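Local coordinates for C381 turret protein (Sulfolobus turreted icosahedral virus, PDB 4IND) that probably takes part in building the turrets at the vertices of the icosahedral capsid, as an assembly of five copies of a triple jelly-roll chain, at residues A[288-302]-A[338-352]. Numbering follows the deposited sequence.
Sequences LNVQGSGSHLRLKYA and SSTPPSWDIREINSI. With 2HP (dihydrogenphosphate ion), chain B.
L299 pairs with I346 through two backbone hydrogen bonds in the C-terminal jelly roll, where 338-352 runs antiparallel to 288-302, turns a corner at E348 and joins both sheets of the sandwich. The pairing carries on to I349, whose O accepts from L297 N; between L297-I349 and L299-I346 a beta bulge shifts the register by one. Beyond the corner, I352 N bonds to L288 O (2.8 Å) in the other sheet.

Inside the sandwich, L299 CB packs on I346 CB (3.9 Å), and L297 CD1 lies against I352 CG1. W344 has its CG anti to the backbone N (chi1 -169°), which carries the ring to the other strand: CZ3 lies against L299 CB (3.8 Å) and the ring edge meets Y301 N. T340 CG2 sits over the centre of one ring face and I346 CG1 near the rim of the other; NE1 bonds to V330 O.

The R298 chain is extended and grips D345 side-on, NE to OD1 (3.0 Å) and NH2 to OD2 (2.7 Å), the guanidinium and carboxylate planes nearly coplanar, 28° apart. K300 NZ reaches the same OD1 from above the carboxylate plane, which would probably stabilise the negative charge. R347 lays its CD over one guanidinium face of R298 and makes a salt bridge with E264 of a neighbouring subunit.

H296 ND1 bonds to G378 O, which orients the imidazole so that NE2 donates to O1 of the dihydrogenphosphate ion (2.8 Å, 164°).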
ATOM      1  N   LEU A 288     -30.151   8.237  17.614  0.51 44.82           N
ATOM      2  CA  LEU A 288     -29.663   8.617  16.305  0.51 44.79           C
ATOM      3  C   LEU A 288     -29.800   7.453  15.334  0.51 41.49           C
ATOM      4  O   LEU A 288     -29.544   6.305  15.685  0.51 38.58           O
ATOM      5  CB  LEU A 288     -28.208   9.072  16.405  0.51 49.63           C
ATOM      6  CG  LEU A 288     -27.636   9.849  15.220  0.51 54.00           C
ATOM      7  CD1 LEU A 288     -28.731  10.658  14.526  0.51 53.23           C
ATOM      8  CD2 LEU A 288     -26.513  10.754  15.707  0.51 56.65           C
ATOM      9  N   ASN A 289     -30.221   7.763  14.113  1.00 35.34           N
ATOM     10  CA  ASN A 289     -30.366   6.761  13.059  1.00 35.08           C
ATOM     11  C   ASN A 289     -29.935   7.366  11.734  1.00 35.92           C
ATOM     12  O   ASN A 289     -30.633   8.224  11.189  1.00 39.23           O
ATOM     13  CB  ASN A 289     -31.809   6.258  12.973  1.00 33.43           C
ATOM     14  CG  ASN A 289     -31.983   5.168  11.926  1.00 38.44           C
ATOM     15  OD1 ASN A 289     -31.117   4.973  11.063  1.00 41.43           O
ATOM     16  ND2 ASN A 289     -33.097   4.452  11.998  1.00 39.65           N
ATOM     17  N   VAL A 290     -28.775   6.953  11.226  1.00 28.79           N
ATOM     18  CA  VAL A 290     -28.284   7.527   9.962  1.00 30.89           C
ATOM     19  C   VAL A 290     -28.309   6.514   8.837  1.00 32.55           C
ATOM     20  O   VAL A 290     -27.677   6.706   7.791  1.00 36.07           O
ATOM     21  CB  VAL A 290     -26.890   8.180  10.107  1.00 33.31           C
ATOM     22  CG1 VAL A 290     -26.934   9.283  11.176  1.00 34.27           C
ATOM     23  CG2 VAL A 290     -25.836   7.124  10.481  1.00 31.98           C
ATOM     24  N   GLN A 291     -29.069   5.445   9.024  1.00 30.83           N
ATOM     25  CA  GLN A 291     -29.206   4.452   7.941  1.00 36.70           C
ATOM     26  C   GLN A 291     -29.723   5.096   6.652  1.00 48.04           C
ATOM     27  O   GLN A 291     -30.699   5.853   6.673  1.00 42.60           O
ATOM     28  CB  GLN A 291     -30.139   3.302   8.350  1.00 40.32           C
ATOM     29  CG  GLN A 291     -30.278   2.225   7.256  1.00 43.13           C
ATOM     30  CD  GLN A 291     -31.345   1.193   7.567  1.00 52.79           C
ATOM     31  OE1 GLN A 291     -32.358   1.499   8.203  1.00 50.65           O
ATOM     32  NE2 GLN A 291     -31.126  -0.040   7.112  1.00 55.32           N
ATOM     33  N   GLY A 292     -29.072   4.801   5.530  1.00 41.89           N
ATOM     34  CA  GLY A 292     -29.508   5.328   4.251  1.00 37.42           C
ATOM     35  C   GLY A 292     -29.016   6.729   3.954  1.00 36.38           C
ATOM     36  O   GLY A 292     -29.415   7.317   2.964  1.00 39.15           O
ATOM     37  N   SER A 293     -28.148   7.261   4.811  1.00 32.47           N
ATOM     38  CA  SER A 293     -27.677   8.636   4.673  1.00 34.48           C
ATOM     39  C   SER A 293     -26.357   8.763   3.929  1.00 39.04           C
ATOM     40  O   SER A 293     -25.953   9.868   3.568  1.00 41.10           O
ATOM     41  CB  SER A 293     -27.486   9.251   6.065  1.00 34.01           C
ATOM     42  OG  SER A 293     -26.360   8.676   6.706  1.00 33.57           O
ATOM     43  N   GLY A 294     -25.664   7.646   3.733  1.00 36.80           N
ATOM     44  CA  GLY A 294     -24.324   7.683   3.165  1.00 41.28           C
ATOM     45  C   GLY A 294     -23.283   7.892   4.254  1.00 31.02           C
ATOM     46  O   GLY A 294     -22.168   8.350   3.980  1.00 35.09           O
ATOM     47  N   SER A 295     -23.644   7.569   5.496  1.00 32.06           N
ATOM     48  CA  SER A 295     -22.696   7.719   6.596  1.00 32.01           C
ATOM     49  C   SER A 295     -22.934   6.683   7.665  1.00 31.61           C
ATOM     50  O   SER A 295     -23.928   5.956   7.630  1.00 33.82           O
ATOM     51  CB  SER A 295     -22.788   9.125   7.196  1.00 39.13           C
ATOM     52  OG  SER A 295     -24.012   9.301   7.889  1.00 37.55           O
ATOM     53  N   HIS A 296     -22.021   6.613   8.631  1.00 29.40           N
ATOM     54  CA  HIS A 296     -22.211   5.754   9.794  1.00 36.74           C
ATOM     55  C   HIS A 296     -21.671   6.438  11.047  1.00 31.65           C
ATOM     56  O   HIS A 296     -21.234   7.585  10.986  1.00 31.34           O
ATOM     57  CB  HIS A 296     -21.588   4.370   9.580  1.00 27.83           C
ATOM     58  CG  HIS A 296     -20.111   4.388   9.376  1.00 28.27           C
ATOM     59  ND1 HIS A 296     -19.527   4.629   8.147  1.00 29.82           N
ATOM     60  CD2 HIS A 296     -19.087   4.159  10.235  1.00 36.62           C
ATOM     61  CE1 HIS A 296     -18.216   4.567   8.263  1.00 33.66           C
ATOM     62  NE2 HIS A 296     -17.919   4.277   9.521  1.00 28.93           N
ATOM     63  N   LEU A 297     -21.712   5.737  12.175  1.00 29.90           N
ATOM     64  CA  LEU A 297     -21.351   6.329  13.458  1.00 30.03           C
ATOM     65  C   LEU A 297     -20.202   5.617  14.150  1.00 35.32           C
ATOM     66  O   LEU A 297     -19.877   4.468  13.845  1.00 33.68           O
ATOM     67  CB  LEU A 297     -22.566   6.310  14.394  1.00 25.22           C
ATOM     68  CG  LEU A 297     -23.844   6.906  13.800  1.00 29.10           C
ATOM     69  CD1 LEU A 297     -25.058   6.594  14.666  1.00 31.31           C
ATOM     70  CD2 LEU A 297     -23.674   8.401  13.633  1.00 28.33           C
ATOM     71  N   ARG A 298     -19.596   6.313  15.100  1.00 28.40           N
ATOM     72  CA  ARG A 298     -18.627   5.708  15.997  1.00 27.99           C
ATOM     73  C   ARG A 298     -18.847   6.343  17.376  1.00 30.14           C
ATOM     74  O   ARG A 298     -18.817   7.562  17.508  1.00 32.17           O
ATOM     75  CB  ARG A 298     -17.214   5.989  15.500  1.00 26.49           C
ATOM     76  CG  ARG A 298     -16.147   5.365  16.344  1.00 38.34           C
ATOM     77  CD  ARG A 298     -14.802   5.469  15.684  1.00 41.03           C
ATOM     78  NE  ARG A 298     -13.831   4.651  16.395  1.00 50.46           N
ATOM     79  CZ  ARG A 298     -12.598   4.412  15.970  1.00 60.89           C
ATOM     80  NH1 ARG A 298     -12.183   4.934  14.827  1.00 64.73           N
ATOM     81  NH2 ARG A 298     -11.785   3.646  16.686  1.00 64.81           N
ATOM     82  N   LEU A 299     -19.103   5.524  18.393  1.00 30.57           N
ATOM     83  CA  LEU A 299     -19.406   6.054  19.731  1.00 31.74           C
ATOM     84  C   LEU A 299     -18.149   6.054  20.555  1.00 31.00           C
ATOM     85  O   LEU A 299     -17.433   5.052  20.585  1.00 35.42           O
ATOM     86  CB  LEU A 299     -20.466   5.214  20.440  1.00 29.51           C
ATOM     87  CG  LEU A 299     -21.727   4.851  19.670  1.00 35.96           C
ATOM     88  CD1 LEU A 299     -22.734   4.182  20.600  1.00 33.11           C
ATOM     89  CD2 LEU A 299     -22.326   6.085  19.024  1.00 42.35           C
ATOM     90  N   LYS A 300     -17.882   7.169  21.239  1.00 33.71           N
ATOM     91  CA  LYS A 300     -16.632   7.313  21.977  1.00 32.14           C
ATOM     92  C   LYS A 300     -16.846   7.310  23.489  1.00 35.18           C
ATOM     93  O   LYS A 300     -16.000   6.853  24.248  1.00 37.48           O
ATOM     94  CB  LYS A 300     -15.915   8.603  21.559  1.00 37.72           C
ATOM     95  CG  LYS A 300     -15.702   8.745  20.071  1.00 42.79           C
ATOM     96  CD  LYS A 300     -14.891   7.592  19.521  1.00 48.23           C
ATOM     97  CE  LYS A 300     -13.440   7.657  19.975  1.00 58.50           C
ATOM     98  NZ  LYS A 300     -12.585   6.667  19.246  1.00 58.44           N
ATOM     99  N   TYR A 301     -17.983   7.826  23.918  1.00 34.62           N
ATOM    100  CA  TYR A 301     -18.243   8.026  25.346  1.00 31.08           C
ATOM    101  C   TYR A 301     -19.729   8.195  25.606  1.00 33.77           C
ATOM    102  O   TYR A 301     -20.436   8.836  24.826  1.00 36.47           O
ATOM    103  CB  TYR A 301     -17.515   9.271  25.825  1.00 28.74           C
ATOM    104  CG  TYR A 301     -17.761   9.615  27.291  1.00 35.54           C
ATOM    105  CD1 TYR A 301     -17.079   8.947  28.301  1.00 32.84           C
ATOM    106  CD2 TYR A 301     -18.646  10.626  27.652  1.00 31.75           C
ATOM    107  CE1 TYR A 301     -17.295   9.269  29.652  1.00 34.45           C
ATOM    108  CE2 TYR A 301     -18.875  10.956  28.986  1.00 29.51           C
ATOM    109  CZ  TYR A 301     -18.198  10.269  29.981  1.00 39.38           C
ATOM    110  OH  TYR A 301     -18.408  10.594  31.312  1.00 38.06           O
ATOM    111  N   ALA A 302     -20.203   7.616  26.703  1.00 34.34           N
ATOM    112  CA  ALA A 302     -21.592   7.788  27.112  1.00 31.59           C
ATOM    113  C   ALA A 302     -21.717   7.830  28.625  1.00 39.30           C
ATOM    114  O   ALA A 302     -20.968   7.168  29.347  1.00 40.77           O
ATOM    115  CB  ALA A 302     -22.481   6.693  26.533  1.00 37.45           C
ATOM    116  N   SER A 338     -22.441   4.307  35.680  1.00 43.83           N
ATOM    117  CA  SER A 338     -23.084   5.458  35.043  1.00 49.50           C
ATOM    118  C   SER A 338     -22.323   6.063  33.862  1.00 42.39           C
ATOM    119  O   SER A 338     -22.861   6.902  33.138  1.00 46.27           O
ATOM    120  CB  SER A 338     -23.352   6.538  36.093  1.00 45.44           C
ATOM    121  OG  SER A 338     -22.136   6.932  36.696  1.00 48.30           O
ATOM    122  N   SER A 339     -21.075   5.659  33.661  1.00 39.12           N
ATOM    123  CA  SER A 339     -20.350   6.132  32.488  1.00 41.04           C
ATOM    124  C   SER A 339     -19.444   5.059  31.874  1.00 36.42           C
ATOM    125  O   SER A 339     -19.019   4.122  32.552  1.00 39.73           O
ATOM    126  CB  SER A 339     -19.580   7.416  32.813  1.00 39.00           C
ATOM    127  OG  SER A 339     -18.547   7.164  33.718  1.00 44.04           O
ATOM    128  N   THR A 340     -19.175   5.200  30.582  1.00 33.44           N
ATOM    129  CA  THR A 340     -18.400   4.200  29.854  1.00 35.34           C
ATOM    130  C   THR A 340     -16.910   4.352  30.150  1.00 36.24           C
ATOM    131  O   THR A 340     -16.426   5.461  30.366  1.00 31.79           O
ATOM    132  CB  THR A 340     -18.639   4.323  28.355  1.00 33.24           C
ATOM    133  OG1 THR A 340     -18.315   5.651  27.938  1.00 36.33           O
ATOM    134  CG2 THR A 340     -20.101   4.033  28.024  1.00 36.92           C
ATOM    135  N   PRO A 341     -16.175   3.227  30.144  1.00 41.64           N
ATOM    136  CA  PRO A 341     -14.733   3.229  30.434  1.00 34.23           C
ATOM    137  C   PRO A 341     -13.892   3.757  29.274  1.00 32.42           C
ATOM    138  O   PRO A 341     -14.366   3.862  28.145  1.00 39.73           O
ATOM    139  CB  PRO A 341     -14.432   1.751  30.705  1.00 34.87           C
ATOM    140  CG  PRO A 341     -15.448   1.010  29.897  1.00 39.45           C
ATOM    141  CD  PRO A 341     -16.697   1.867  29.909  1.00 35.98           C
ATOM    142  N   PRO A 342     -12.627   4.093  29.555  1.00 34.06           N
ATOM    143  CA  PRO A 342     -11.741   4.650  28.529  1.00 30.72           C
ATOM    144  C   PRO A 342     -11.624   3.805  27.250  1.00 39.09           C
ATOM    145  O   PRO A 342     -11.499   4.372  26.159  1.00 41.26           O
ATOM    146  CB  PRO A 342     -10.390   4.722  29.249  1.00 33.18           C
ATOM    147  CG  PRO A 342     -10.760   4.905  30.704  1.00 36.39           C
ATOM    148  CD  PRO A 342     -11.980   4.037  30.883  1.00 37.19           C
ATOM    149  N   SER A 343     -11.663   2.484  27.374  1.00 34.08           N
ATOM    150  CA  SER A 343     -11.458   1.617  26.199  1.00 36.12           C
ATOM    151  C   SER A 343     -12.728   1.403  25.365  1.00 38.68           C
ATOM    152  O   SER A 343     -12.694   0.758  24.319  1.00 35.83           O
ATOM    153  CB  SER A 343     -10.904   0.276  26.638  1.00 29.71           C
ATOM    154  OG  SER A 343     -11.858  -0.402  27.424  1.00 32.38           O
ATOM    155  N   TRP A 344     -13.847   1.943  25.831  1.00 38.10           N
ATOM    156  CA  TRP A 344     -15.129   1.751  25.166  1.00 35.62           C
ATOM    157  C   TRP A 344     -15.164   2.569  23.903  1.00 41.52           C
ATOM    158  O   TRP A 344     -14.977   3.785  23.931  1.00 42.31           O
ATOM    159  CB  TRP A 344     -16.239   2.213  26.091  1.00 31.63           C
ATOM    160  CG  TRP A 344     -17.654   1.857  25.700  1.00 31.87           C
ATOM    161  CD1 TRP A 344     -18.293   0.668  25.917  1.00 30.72           C
ATOM    162  CD2 TRP A 344     -18.626   2.736  25.116  1.00 27.74           C
ATOM    163  NE1 TRP A 344     -19.596   0.746  25.471  1.00 34.68           N
ATOM    164  CE2 TRP A 344     -19.831   2.020  24.992  1.00 26.42           C
ATOM    165  CE3 TRP A 344     -18.593   4.068  24.675  1.00 30.97           C
ATOM    166  CZ2 TRP A 344     -20.986   2.571  24.436  1.00 29.59           C
ATOM    167  CZ3 TRP A 344     -19.738   4.631  24.141  1.00 31.35           C
ATOM    168  CH2 TRP A 344     -20.920   3.882  24.021  1.00 36.63           C
ATOM    169  N   ASP A 345     -15.415   1.886  22.796  1.00 42.00           N
ATOM    170  CA  ASP A 345     -15.362   2.481  21.472  1.00 41.00           C
ATOM    171  C   ASP A 345     -16.238   1.587  20.591  1.00 40.10           C
ATOM    172  O   ASP A 345     -15.946   0.400  20.421  1.00 36.21           O
ATOM    173  CB  ASP A 345     -13.901   2.490  20.998  1.00 47.55           C
ATOM    174  CG  ASP A 345     -13.735   3.018  19.587  1.00 57.00           C
ATOM    175  OD1 ASP A 345     -14.399   4.016  19.241  1.00 62.51           O
ATOM    176  OD2 ASP A 345     -12.929   2.440  18.825  1.00 57.86           O
ATOM    177  N   ILE A 346     -17.338   2.132  20.077  1.00 34.99           N
ATOM    178  CA  ILE A 346     -18.268   1.328  19.295  1.00 36.67           C
ATOM    179  C   ILE A 346     -18.196   1.748  17.841  1.00 36.81           C
ATOM    180  O   ILE A 346     -18.590   2.874  17.493  1.00 31.30           O
ATOM    181  CB  ILE A 346     -19.724   1.482  19.789  1.00 37.80           C
ATOM    182  CG1 ILE A 346     -19.801   1.330  21.301  1.00 32.54           C
ATOM    183  CG2 ILE A 346     -20.642   0.469  19.093  1.00 40.51           C
ATOM    184  CD1 ILE A 346     -19.337  -0.033  21.829  1.00 32.55           C
ATOM    185  N   ARG A 347     -17.714   0.845  16.986  1.00 32.31           N
ATOM    186  CA  ARG A 347     -17.559   1.165  15.577  1.00 37.54           C
ATOM    187  C   ARG A 347     -18.574   0.444  14.711  1.00 37.15           C
ATOM    188  O   ARG A 347     -19.251  -0.485  15.165  1.00 37.26           O
ATOM    189  CB  ARG A 347     -16.153   0.811  15.095  1.00 39.13           C
ATOM    190  CG  ARG A 347     -15.119   0.777  16.196  1.00 50.94           C
ATOM    191  CD  ARG A 347     -13.735   1.115  15.674  1.00 61.06           C
ATOM    192  NE  ARG A 347     -13.364   0.350  14.489  1.00 73.47           N
ATOM    193  CZ  ARG A 347     -12.787  -0.847  14.517  1.00 80.74           C
ATOM    194  NH1 ARG A 347     -12.524  -1.436  15.678  1.00 80.33           N
ATOM    195  NH2 ARG A 347     -12.483  -1.457  13.379  1.00 84.83           N
ATOM    196  N   GLU A 348     -18.670   0.894  13.464  1.00 36.88           N
ATOM    197  CA  GLU A 348     -19.481   0.238  12.437  1.00 38.35           C
ATOM    198  C   GLU A 348     -20.931   0.022  12.860  1.00 34.58           C
ATOM    199  O   GLU A 348     -21.459  -1.065  12.757  1.00 34.57           O
ATOM    200  CB  GLU A 348     -18.840  -1.074  11.990  1.00 45.36           C
ATOM    201  CG  GLU A 348     -17.636  -0.857  11.097  1.00 61.09           C
ATOM    202  CD  GLU A 348     -17.374  -2.017  10.179  1.00 70.25           C
ATOM    203  OE1 GLU A 348     -18.190  -2.222   9.244  1.00 68.66           O
ATOM    204  OE2 GLU A 348     -16.360  -2.723  10.403  1.00 73.78           O
ATOM    205  N   ILE A 349     -21.565   1.085  13.340  1.00 29.84           N
ATOM    206  CA  ILE A 349     -22.994   1.064  13.618  1.00 35.04           C
ATOM    207  C   ILE A 349     -23.603   2.266  12.908  1.00 31.71           C
ATOM    208  O   ILE A 349     -22.879   3.181  12.510  1.00 28.28           O
ATOM    209  CB  ILE A 349     -23.247   1.194  15.120  1.00 34.86           C
ATOM    210  CG1 ILE A 349     -22.467   2.395  15.650  1.00 36.24           C
ATOM    211  CG2 ILE A 349     -22.799  -0.073  15.835  1.00 30.83           C
ATOM    212  CD1 ILE A 349     -22.967   2.941  16.952  1.00 42.61           C
ATOM    213  N   ASN A 350     -24.921   2.292  12.764  1.00 34.90           N
ATOM    214  CA  ASN A 350     -25.558   3.449  12.132  1.00 30.84           C
ATOM    215  C   ASN A 350     -26.868   3.805  12.810  1.00 36.03           C
ATOM    216  O   ASN A 350     -27.613   4.668  12.343  1.00 33.68           O
ATOM    217  CB  ASN A 350     -25.755   3.235  10.620  1.00 34.90           C
ATOM    218  CG  ASN A 350     -26.502   1.963  10.292  1.00 34.35           C
ATOM    219  OD1 ASN A 350     -27.211   1.416  11.130  1.00 34.36           O
ATOM    220  ND2 ASN A 350     -26.334   1.473   9.054  1.00 35.24           N
ATOM    221  N   SER A 351     -27.161   3.123  13.910  1.00 34.22           N
ATOM    222  CA  SER A 351     -28.356   3.439  14.691  1.00 34.14           C
ATOM    223  C   SER A 351     -28.138   3.148  16.169  1.00 36.35           C
ATOM    224  O   SER A 351     -27.590   2.102  16.527  1.00 33.69           O
ATOM    225  CB  SER A 351     -29.562   2.675  14.159  1.00 37.96           C
ATOM    226  OG  SER A 351     -30.735   3.081  14.828  1.00 41.69           O
ATOM    227  N   ILE A 352     -28.557   4.095  17.012  1.00 31.71           N
ATOM    228  CA  ILE A 352     -28.386   4.029  18.464  1.00 34.45           C
ATOM    229  C   ILE A 352     -29.724   4.272  19.147  1.00 38.83           C
ATOM    230  O   ILE A 352     -30.444   5.194  18.775  1.00 39.27           O
ATOM    231  CB  ILE A 352     -27.466   5.140  18.968  1.00 43.84           C
ATOM    232  CG1 ILE A 352     -26.176   5.169  18.171  1.00 43.53           C
ATOM    233  CG2 ILE A 352     -27.178   4.971  20.457  1.00 48.89           C
ATOM    234  CD1 ILE A 352     -25.375   3.921  18.312  1.00 52.91           C
TER
HETATM  235  P   2HP B 403     -14.798   3.353   9.876  1.00120.44           P
HETATM  236  O1  2HP B 403     -15.377   4.398  10.781  1.00117.45           O
HETATM  237  O2  2HP B 403     -15.316   3.756   8.525  1.00120.02           O
HETATM  238  O3  2HP B 403     -15.312   1.939  10.314  1.00 92.84           O
HETATM  239  O4  2HP B 403     -13.243   3.423   9.839  1.00 89.67           O
HETATM  240  O   HOH W   1     -24.930   3.331   7.100  1.00 27.31           O
HETATM  241  O   HOH W   2     -15.866   5.828  26.969  1.00 41.65           O